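Local atomic coordinates of succinate dehydrogenase subunit A (Mycolicibacterium smegmatis MC2 51, PDB entry 6LUM), a protein that probably serves as the flavin-carrying subunit of succinate dehydrogenase, holding FAD where succinate is oxidised to fumarate. Residues F162-T170 against G225-P233; G175-A183 against H192-V200. All coordinates share one frame; numbering follows the deposited sequence.

The two contacts illustrate how one beta sheet can be used twice. Strands 162-172 and 175-185 are neighbours in a four-stranded sheet, joined where Leu-165 N and Asp-166 O both pair with Ile-182, a classic beta bulge in the first strand. Contact 1 sets the outermost of these strands against helix 223-229; contact 2 pairs the inner one with the next strand of the sheet and with strand 198-201. Both are buried, contact 2 almost entirely, whereas contact 1 has partly exposed Asp, Leu and Lys side chains. Contact 2, a pairing of strands, rests on backbone hydrogen bonds and aliphatic and aromatic packing; contact 1 rests on side chains laid over a strand beside the FAD adenine.

Contact 1 (F162-T170 against G225-P233); sequences FYALDIALT and GIVFRKGLP. With FAD (flavin-adenine dinucleotide), chain Y.
Ala-164 meets the helix through its carbonyl, whose O lies 3.3 Å from CD1 of Ile-226. The amide of the same residue, Ala-164 N, makes a weak hydrogen bond of 3.3 Å to N1A of the FAD adenine, so one residue serves cofactor and helix alike. Leu-165 turns its side chain away and meets Ile-226 through its carbonyl group, the O nearest to CG1. This isoleucine lies extended beside the strand, its CG1 anti to its own carbonyl carbon and its chain extended beyond that, so that CD1 ends beside Ala-164.

At Asp-166, OD2 comes 3.8 Å from CD of Lys-230, the two side chains crossing at about a right angle. Their charged ends are not in contact, with 4.6 Å between Asp-166 OD1 and Lys-230 NZ, although the opposite charges probably still attract. Ile-167 divides its branches: CG2 packs 3.9 Å from CG2 of Ile-226, and CG1 sits 3.6 Å from CG of Lys-230. Bends at chi2 (-52°) and chi3 (-70°) fold the lysine over this residue and bring its NZ 3.3 Å from Ile-167 O, a weak hydrogen bond. An alanine in place of Lys-230 would be likely to deprive that carbonyl of its ammonium partner and uncover CG1 of Ile-167. Leu-169 runs past the lysine in the opposite direction, its CG 4.0 Å from Lys-230 CE, and its CD1 reaches CD2 of Leu-232, just beyond the Schellman turn at Gly-231.

Strand 162-170 and helical residues 225-229 run with their N-to-C directions 35° apart within the FAD-binding domain. Helix 503-527 packs on both, through Ile-509 on Leu-165 and through a salt bridge from Glu-516 to Arg-229. Met-434 and Val-435 of helix 433-443 touch Asp-166, while strand 175-185 borders the strand within its sheet.

Contact 2 (G175-A183 against H192-V200); sequences GPVATGVIA and HVFHAKAIV
Val-181 and Phe-194 face each other as a hydrogen-bonded pair of an antiparallel beta hairpin, strands 175-185 and 191-195. Their two backbone bonds, Val-181 N to Phe-194 O and Phe-194 N to Val-181 O, are both 2.9 Å long. Ala-183 and His-192 repeat the pattern, and Ala-196 N adds a nearly straight bond (173° at the hydrogen) to Thr-179 O. Between the two doubly bonded pairs, Ile-182 CA makes a CA-H...O contact of 3.4 Å with His-192 O.

Apolar packing lies on both faces of the ladder. On the one bearing Ile-182 and Val-193, their CG1 atoms stand 4.2 Å apart. After Ala-196 and Lys-197 the chain enters strand 198-201 of the parallel Rossmann-type sheet, whose Ile-199 points back to Val-181 and Ala-178. With CG1 anti to the carbonyl carbon and chi2 at 178°, its CD1 reaches 3.7 Å from Val-181 CG2 and 4.0 Å from Ala-178 CB, joining the two sheets.

The polar side-chain ends find partners in the flanking strands: Thr-179 OG1 bonds to Ala-168 O, and His-192 ND1 to His-5 NE2. The Phe-194 ring stacks on His-5 and meets Phe-159 edge-to-face. Ala-183 CB lies 4.0 Å from its CE1, and at the ring edge, near the ring plane, Val-181 O lies 3.7 Å from CD1.

Contact 1 (F162-T170 against G225-P233)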
loop_
_atom_site.group_PDB
_atom_site.type_symbol
_atom_site.label_atom_id
_atom_site.label_comp_id
_atom_site.label_asym_id
_atom_site.label_seq_id
_atom_site.Cartn_x
_atom_site.Cartn_y
_atom_site.Cartn_z
ATOM N N PHE D 162 25.913 -11.951 -18.397
ATOM C CA PHE D 162 26.609 -12.998 -17.661
ATOM C C PHE D 162 26.758 -14.185 -18.597
ATOM O O PHE D 162 25.825 -14.970 -18.745
ATOM C CB PHE D 162 25.827 -13.419 -16.430
ATOM C CG PHE D 162 26.163 -12.662 -15.196
ATOM C CD1 PHE D 162 25.962 -11.311 -15.125
ATOM C CD2 PHE D 162 26.640 -13.307 -14.092
ATOM C CE1 PHE D 162 26.250 -10.620 -13.987
ATOM C CE2 PHE D 162 26.925 -12.615 -12.961
ATOM C CZ PHE D 162 26.727 -11.271 -12.910
ATOM N N TYR D 163 27.913 -14.354 -19.212
ATOM C CA TYR D 163 28.107 -15.466 -20.134
ATOM C C TYR D 163 28.318 -16.737 -19.333
ATOM O O TYR D 163 29.428 -17.024 -18.897
ATOM C CB TYR D 163 29.294 -15.209 -21.049
ATOM C CG TYR D 163 29.098 -14.078 -22.017
ATOM C CD1 TYR D 163 28.871 -12.791 -21.571
ATOM C CD2 TYR D 163 29.158 -14.293 -23.374
ATOM C CE1 TYR D 163 28.691 -11.767 -22.440
ATOM C CE2 TYR D 163 28.989 -13.269 -24.251
ATOM C CZ TYR D 163 28.753 -12.007 -23.780
ATOM O OH TYR D 163 28.576 -10.971 -24.660
ATOM N N ALA D 164 27.260 -17.519 -19.144
ATOM C CA ALA D 164 27.387 -18.797 -18.459
ATOM C C ALA D 164 28.290 -19.732 -19.237
ATOM O O ALA D 164 27.924 -20.192 -20.315
ATOM C CB ALA D 164 26.025 -19.448 -18.257
ATOM N N LEU D 165 29.461 -20.040 -18.686
ATOM C CA LEU D 165 30.489 -20.768 -19.410
ATOM C C LEU D 165 30.577 -22.240 -19.054
ATOM O O LEU D 165 31.124 -23.010 -19.843
ATOM C CB LEU D 165 31.855 -20.127 -19.170
ATOM C CG LEU D 165 32.078 -18.800 -19.876
ATOM C CD1 LEU D 165 33.420 -18.229 -19.532
ATOM C CD2 LEU D 165 31.955 -19.002 -21.358
ATOM N N ASP D 166 30.071 -22.661 -17.900
ATOM C CA ASP D 166 30.185 -24.074 -17.569
ATOM C C ASP D 166 29.125 -24.449 -16.552
ATOM O O ASP D 166 28.516 -23.587 -15.926
ATOM C CB ASP D 166 31.573 -24.403 -17.027
ATOM C CG ASP D 166 32.021 -25.791 -17.394
ATOM O OD1 ASP D 166 33.068 -26.235 -16.878
ATOM O OD2 ASP D 166 31.328 -26.442 -18.203
ATOM N N ILE D 167 28.906 -25.751 -16.400
ATOM C CA ILE D 167 28.103 -26.266 -15.302
ATOM C C ILE D 167 28.952 -27.247 -14.511
ATOM O O ILE D 167 29.959 -27.768 -14.994
ATOM C CB ILE D 167 26.788 -26.932 -15.752
ATOM C CG1 ILE D 167 27.060 -28.237 -16.473
ATOM C CG2 ILE D 167 26.005 -26.017 -16.641
ATOM C CD1 ILE D 167 25.836 -28.818 -17.082
ATOM N N ALA D 168 28.531 -27.491 -13.278
ATOM C CA ALA D 168 29.256 -28.341 -12.346
ATOM C C ALA D 168 28.409 -29.567 -12.055
ATOM O O ALA D 168 27.403 -29.478 -11.350
ATOM C CB ALA D 168 29.576 -27.580 -11.066
ATOM N N LEU D 169 28.812 -30.705 -12.602
ATOM C CA LEU D 169 28.159 -31.978 -12.342
ATOM C C LEU D 169 28.943 -32.700 -11.255
ATOM O O LEU D 169 30.022 -33.239 -11.519
ATOM C CB LEU D 169 28.094 -32.837 -13.601
ATOM C CG LEU D 169 27.197 -32.461 -14.771
ATOM C CD1 LEU D 169 26.938 -33.694 -15.586
ATOM C CD2 LEU D 169 25.905 -31.877 -14.291
ATOM N N THR D 170 28.409 -32.713 -10.040
ATOM C CA THR D 170 29.003 -33.504 -8.975
ATOM C C THR D 170 28.522 -34.939 -9.096
ATOM O O THR D 170 27.321 -35.187 -9.236
ATOM C CB THR D 170 28.636 -32.941 -7.605
ATOM O OG1 THR D 170 27.294 -33.316 -7.281
ATOM C CG2 THR D 170 28.740 -31.437 -7.612
ATOM N N GLY D 225 26.847 -26.457 -26.531
ATOM C CA GLY D 225 28.266 -26.707 -26.348
ATOM C C GLY D 225 28.618 -27.105 -24.929
ATOM O O GLY D 225 29.440 -27.994 -24.712
ATOM N N ILE D 226 27.996 -26.462 -23.943
ATOM C CA ILE D 226 28.228 -26.810 -22.544
ATOM C C ILE D 226 27.792 -28.243 -22.278
ATOM O O ILE D 226 28.568 -29.073 -21.791
ATOM C CB ILE D 226 27.488 -25.833 -21.623
ATOM C CG1 ILE D 226 28.184 -24.483 -21.595
ATOM C CG2 ILE D 226 27.398 -26.389 -20.244
ATOM C CD1 ILE D 226 27.322 -23.404 -21.030
ATOM N N VAL D 227 26.533 -28.550 -22.590
ATOM C CA VAL D 227 26.010 -29.887 -22.350
ATOM C C VAL D 227 26.792 -30.930 -23.131
ATOM O O VAL D 227 26.925 -32.072 -22.689
ATOM C CB VAL D 227 24.511 -29.900 -22.689
ATOM C CG1 VAL D 227 24.008 -31.300 -22.900
ATOM C CG2 VAL D 227 23.737 -29.219 -21.587
ATOM N N PHE D 228 27.356 -30.562 -24.272
ATOM C CA PHE D 228 28.115 -31.521 -25.056
ATOM C C PHE D 228 29.514 -31.724 -24.507
ATOM O O PHE D 228 30.067 -32.819 -24.631
ATOM C CB PHE D 228 28.177 -31.050 -26.500
ATOM C CG PHE D 228 28.756 -32.043 -27.434
ATOM C CD1 PHE D 228 28.115 -33.230 -27.679
ATOM C CD2 PHE D 228 29.933 -31.780 -28.087
ATOM C CE1 PHE D 228 28.646 -34.136 -28.545
ATOM C CE2 PHE D 228 30.469 -32.688 -28.947
ATOM C CZ PHE D 228 29.826 -33.864 -29.178
ATOM N N ARG D 229 30.102 -30.696 -23.906
ATOM C CA ARG D 229 31.423 -30.841 -23.316
ATOM C C ARG D 229 31.377 -31.584 -21.994
ATOM O O ARG D 229 32.337 -32.278 -21.651
ATOM C CB ARG D 229 32.059 -29.471 -23.113
ATOM C CG ARG D 229 32.655 -28.902 -24.366
ATOM C CD ARG D 229 33.042 -27.455 -24.196
ATOM N NE ARG D 229 34.066 -27.064 -25.157
ATOM C CZ ARG D 229 34.477 -25.817 -25.345
ATOM N NH1 ARG D 229 33.951 -24.834 -24.639
ATOM N NH2 ARG D 229 35.417 -25.553 -26.237
ATOM N N LYS D 230 30.287 -31.457 -21.239
ATOM C CA LYS D 230 30.185 -32.182 -19.980
ATOM C C LYS D 230 30.100 -33.687 -20.165
ATOM O O LYS D 230 30.180 -34.414 -19.173
ATOM C CB LYS D 230 28.970 -31.715 -19.190
ATOM C CG LYS D 230 29.076 -30.307 -18.687
ATOM C CD LYS D 230 30.369 -30.087 -17.939
ATOM C CE LYS D 230 30.375 -30.821 -16.620
ATOM N NZ LYS D 230 31.594 -30.509 -15.836
ATOM N N GLY D 231 29.942 -34.173 -21.387
ATOM C CA GLY D 231 29.809 -35.587 -21.641
ATOM C C GLY D 231 28.401 -36.046 -21.937
ATOM O O GLY D 231 28.216 -37.204 -22.316
ATOM N N LEU D 232 27.409 -35.181 -21.764
ATOM C CA LEU D 232 26.041 -35.513 -22.101
ATOM C C LEU D 232 25.874 -35.534 -23.618
ATOM O O LEU D 232 26.709 -34.999 -24.346
ATOM C CB LEU D 232 25.096 -34.505 -21.457
ATOM C CG LEU D 232 25.371 -34.267 -19.976
ATOM C CD1 LEU D 232 24.651 -33.046 -19.464
ATOM C CD2 LEU D 232 24.951 -35.475 -19.197
ATOM N N PRO D 233 24.817 -36.158 -24.126
ATOM C CA PRO D 233 24.667 -36.316 -25.572
ATOM C C PRO D 233 23.946 -35.145 -26.230
ATOM O O PRO D 233 23.335 -34.303 -25.573
ATOM C CB PRO D 233 23.825 -37.586 -25.676
ATOM C CG PRO D 233 22.976 -37.525 -24.505
ATOM C CD PRO D 233 23.782 -36.916 -23.407
HETATM P PA FAD Y . 16.361 -17.178 -28.015
HETATM O O1A FAD Y . 15.178 -16.241 -27.996
HETATM O O2A FAD Y . 16.911 -17.670 -29.332
HETATM O O5B FAD Y . 17.563 -16.488 -27.196
HETATM C C5B FAD Y . 18.328 -17.239 -26.255
HETATM C C4B FAD Y . 18.466 -16.444 -24.964
HETATM O O4B FAD Y . 19.294 -17.156 -24.041
HETATM C C3B FAD Y . 19.107 -15.088 -25.217
HETATM O O3B FAD Y . 18.163 -14.047 -24.933
HETATM C C2B FAD Y . 20.338 -15.028 -24.323
HETATM O O2B FAD Y . 20.297 -13.939 -23.392
HETATM C C1B FAD Y . 20.375 -16.348 -23.566
HETATM N N9A FAD Y . 21.668 -17.033 -23.814
HETATM C C8A FAD Y . 22.026 -17.652 -24.956
HETATM N N7A FAD Y . 23.273 -18.178 -24.857
HETATM C C5A FAD Y . 23.735 -17.895 -23.624
HETATM C C6A FAD Y . 24.980 -18.155 -22.864
HETATM N N6A FAD Y . 26.008 -18.843 -23.416
HETATM N N1A FAD Y . 25.054 -17.685 -21.599
HETATM C C2A FAD Y . 24.040 -17.000 -21.038
HETATM N N3A FAD Y . 22.884 -16.728 -21.669
HETATM C C4A FAD Y . 22.673 -17.141 -22.942
HETATM N N1 FAD Y . 9.686 -18.984 -35.037
HETATM C C2 FAD Y . 8.345 -18.958 -35.240
HETATM O O2 FAD Y . 7.635 -19.811 -34.665
HETATM N N3 FAD Y . 7.747 -18.052 -36.034
HETATM C C4 FAD Y . 8.436 -17.106 -36.684
HETATM O O4 FAD Y . 7.851 -16.278 -37.417
HETATM C C4X FAD Y . 9.908 -17.065 -36.517
HETATM N N5 FAD Y . 10.676 -16.142 -37.138
HETATM C C5X FAD Y . 12.018 -16.130 -36.966
HETATM C C6 FAD Y . 12.788 -15.171 -37.615
HETATM C C7 FAD Y . 14.168 -15.151 -37.442
HETATM C C7M FAD Y . 14.999 -14.112 -38.148
HETATM C C8 FAD Y . 14.824 -16.155 -36.564
HETATM C C8M FAD Y . 16.318 -16.131 -36.379
HETATM C C9 FAD Y . 14.059 -17.116 -35.913
HETATM C C9A FAD Y . 12.680 -17.135 -36.084
HETATM N N10 FAD Y . 11.896 -18.105 -35.427
HETATM C C10 FAD Y . 10.504 -18.090 -35.629
HETATM C "C1'" FAD Y . 12.517 -19.106 -34.556
HETATM C "C2'" FAD Y . 12.037 -18.903 -33.124
HETATM O "O2'" FAD Y . 12.064 -17.507 -32.804
HETATM C "C3'" FAD Y . 12.914 -19.666 -32.139
HETATM O "O3'" FAD Y . 12.502 -21.037 -32.097
HETATM C "C4'" FAD Y . 12.818 -19.063 -30.742
HETATM O "O4'" FAD Y . 12.896 -17.636 -30.835
HETATM C "C5'" FAD Y . 13.939 -19.576 -29.846
HETATM O "O5'" FAD Y . 14.108 -18.690 -28.740
HETATM P P FAD Y . 14.614 -19.245 -27.316
HETATM O O1P FAD Y . 13.646 -18.777 -26.256
HETATM O O2P FAD Y . 14.918 -20.716 -27.462
HETATM O O3P FAD Y . 16.005 -18.460 -27.109
#

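Contact 2 (G175-A183 against H192-V200)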
loop_
_atom_site.group_PDB
_atom_site.type_symbol
_atom_site.label_atom_id
_atom_site.label_comp_id
_atom_site.label_asym_id
_atom_site.label_seq_id
_atom_site.Cartn_x
_atom_site.Cartn_y
_atom_site.Cartn_z
ATOM N N GLY D 175 24.940 -41.678 -9.872
ATOM C CA GLY D 175 25.015 -40.948 -11.113
ATOM C C GLY D 175 25.422 -39.511 -10.880
ATOM O O GLY D 175 25.746 -39.112 -9.758
ATOM N N PRO D 176 25.420 -38.702 -11.934
ATOM C CA PRO D 176 25.753 -37.285 -11.787
ATOM C C PRO D 176 24.517 -36.450 -11.483
ATOM O O PRO D 176 23.382 -36.838 -11.755
ATOM C CB PRO D 176 26.337 -36.919 -13.157
ATOM C CG PRO D 176 26.086 -38.110 -14.051
ATOM C CD PRO D 176 25.180 -39.049 -13.336
ATOM N N VAL D 177 24.767 -35.290 -10.896
ATOM C CA VAL D 177 23.716 -34.366 -10.502
ATOM C C VAL D 177 24.239 -32.957 -10.721
ATOM O O VAL D 177 25.418 -32.680 -10.484
ATOM C CB VAL D 177 23.278 -34.605 -9.041
ATOM C CG1 VAL D 177 24.372 -34.226 -8.084
ATOM C CG2 VAL D 177 22.017 -33.840 -8.716
ATOM N N ALA D 178 23.383 -32.078 -11.222
ATOM C CA ALA D 178 23.790 -30.723 -11.557
ATOM C C ALA D 178 23.604 -29.818 -10.354
ATOM O O ALA D 178 22.503 -29.725 -9.806
ATOM C CB ALA D 178 22.989 -30.193 -12.742
ATOM N N THR D 179 24.670 -29.145 -9.954
ATOM C CA THR D 179 24.648 -28.339 -8.745
ATOM C C THR D 179 24.857 -26.857 -8.991
ATOM O O THR D 179 24.227 -26.038 -8.324
ATOM C CB THR D 179 25.707 -28.837 -7.761
ATOM O OG1 THR D 179 26.992 -28.804 -8.384
ATOM C CG2 THR D 179 25.405 -30.251 -7.350
ATOM N N GLY D 180 25.715 -26.477 -9.928
ATOM C CA GLY D 180 26.015 -25.072 -10.102
ATOM C C GLY D 180 26.315 -24.708 -11.535
ATOM O O GLY D 180 26.581 -25.562 -12.379
ATOM N N VAL D 181 26.281 -23.405 -11.786
ATOM C CA VAL D 181 26.588 -22.809 -13.079
ATOM C C VAL D 181 27.707 -21.803 -12.870
ATOM O O VAL D 181 27.586 -20.904 -12.033
ATOM C CB VAL D 181 25.358 -22.131 -13.694
ATOM C CG1 VAL D 181 25.751 -21.320 -14.873
ATOM C CG2 VAL D 181 24.358 -23.157 -14.108
ATOM N N ILE D 182 28.794 -21.959 -13.611
ATOM C CA ILE D 182 29.919 -21.037 -13.576
ATOM C C ILE D 182 29.755 -20.053 -14.721
ATOM O O ILE D 182 29.771 -20.447 -15.893
ATOM C CB ILE D 182 31.258 -21.780 -13.676
ATOM C CG1 ILE D 182 31.515 -22.602 -12.422
ATOM C CG2 ILE D 182 32.373 -20.810 -13.897
ATOM C CD1 ILE D 182 31.014 -23.998 -12.491
ATOM N N ALA D 183 29.604 -18.778 -14.377
ATOM C CA ALA D 183 29.324 -17.699 -15.305
ATOM C C ALA D 183 30.444 -16.674 -15.265
ATOM O O ALA D 183 31.253 -16.640 -14.344
ATOM C CB ALA D 183 27.994 -17.026 -14.972
ATOM N N HIS D 192 31.624 -16.002 -11.505
ATOM C CA HIS D 192 30.616 -16.230 -10.487
ATOM C C HIS D 192 30.216 -17.690 -10.508
ATOM O O HIS D 192 30.200 -18.321 -11.562
ATOM C CB HIS D 192 29.376 -15.384 -10.709
ATOM C CG HIS D 192 29.627 -13.915 -10.663
ATOM N ND1 HIS D 192 28.902 -13.066 -9.862
ATOM C CD2 HIS D 192 30.515 -13.143 -11.324
ATOM C CE1 HIS D 192 29.335 -11.833 -10.029
ATOM N NE2 HIS D 192 30.315 -11.852 -10.910
ATOM N N VAL D 193 29.888 -18.222 -9.340
ATOM C CA VAL D 193 29.397 -19.584 -9.215
ATOM C C VAL D 193 28.017 -19.509 -8.600
ATOM O O VAL D 193 27.870 -19.065 -7.461
ATOM C CB VAL D 193 30.324 -20.455 -8.362
ATOM C CG1 VAL D 193 29.988 -21.902 -8.568
ATOM C CG2 VAL D 193 31.762 -20.192 -8.712
ATOM N N PHE D 194 27.009 -19.924 -9.353
ATOM C CA PHE D 194 25.639 -19.975 -8.869
ATOM C C PHE D 194 25.355 -21.412 -8.489
ATOM O O PHE D 194 25.215 -22.263 -9.366
ATOM C CB PHE D 194 24.655 -19.509 -9.935
ATOM C CG PHE D 194 24.826 -18.085 -10.342
ATOM C CD1 PHE D 194 25.812 -17.716 -11.222
ATOM C CD2 PHE D 194 23.987 -17.122 -9.853
ATOM C CE1 PHE D 194 25.963 -16.418 -11.583
ATOM C CE2 PHE D 194 24.140 -15.832 -10.218
ATOM C CZ PHE D 194 25.128 -15.479 -11.081
ATOM N N HIS D 195 25.286 -21.697 -7.197
ATOM C CA HIS D 195 24.953 -23.037 -6.750
ATOM C C HIS D 195 23.446 -23.146 -6.620
ATOM O O HIS D 195 22.816 -22.334 -5.941
ATOM C CB HIS D 195 25.655 -23.368 -5.437
ATOM C CG HIS D 195 27.010 -23.968 -5.635
ATOM N ND1 HIS D 195 27.192 -25.263 -6.067
ATOM C CD2 HIS D 195 28.250 -23.438 -5.505
ATOM C CE1 HIS D 195 28.483 -25.511 -6.185
ATOM N NE2 HIS D 195 29.148 -24.421 -5.845
ATOM N N ALA D 196 22.870 -24.132 -7.293
ATOM C CA ALA D 196 21.430 -24.222 -7.404
ATOM C C ALA D 196 20.980 -25.644 -7.144
ATOM O O ALA D 196 21.787 -26.567 -7.046
ATOM C CB ALA D 196 20.958 -23.765 -8.778
ATOM N N LYS D 197 19.671 -25.814 -7.024
ATOM C CA LYS D 197 19.107 -27.152 -6.994
ATOM C C LYS D 197 18.696 -27.611 -8.381
ATOM O O LYS D 197 19.030 -28.726 -8.783
ATOM C CB LYS D 197 17.909 -27.209 -6.048
ATOM C CG LYS D 197 18.239 -26.858 -4.622
ATOM C CD LYS D 197 16.987 -26.762 -3.805
ATOM C CE LYS D 197 17.202 -25.912 -2.586
ATOM N NZ LYS D 197 15.965 -25.763 -1.792
ATOM N N ALA D 198 17.988 -26.768 -9.124
ATOM C CA ALA D 198 17.604 -27.057 -10.493
ATOM C C ALA D 198 18.233 -26.027 -11.417
ATOM O O ALA D 198 18.541 -24.910 -11.003
ATOM C CB ALA D 198 16.091 -27.055 -10.661
ATOM N N ILE D 199 18.434 -26.418 -12.671
ATOM C CA ILE D 199 19.045 -25.571 -13.687
ATOM C C ILE D 199 18.256 -25.739 -14.972
ATOM O O ILE D 199 18.082 -26.863 -15.446
ATOM C CB ILE D 199 20.520 -25.938 -13.919
ATOM C CG1 ILE D 199 21.312 -25.827 -12.624
ATOM C CG2 ILE D 199 21.130 -25.050 -14.960
ATOM C CD1 ILE D 199 22.735 -26.227 -12.778
ATOM N N VAL D 200 17.788 -24.633 -15.541
ATOM C CA VAL D 200 17.052 -24.642 -16.800
ATOM C C VAL D 200 17.914 -23.998 -17.870
ATOM O O VAL D 200 18.482 -22.927 -17.653
ATOM C CB VAL D 200 15.705 -23.911 -16.672
ATOM C CG1 VAL D 200 14.828 -24.215 -17.854
ATOM C CG2 VAL D 200 15.015 -24.304 -15.391
#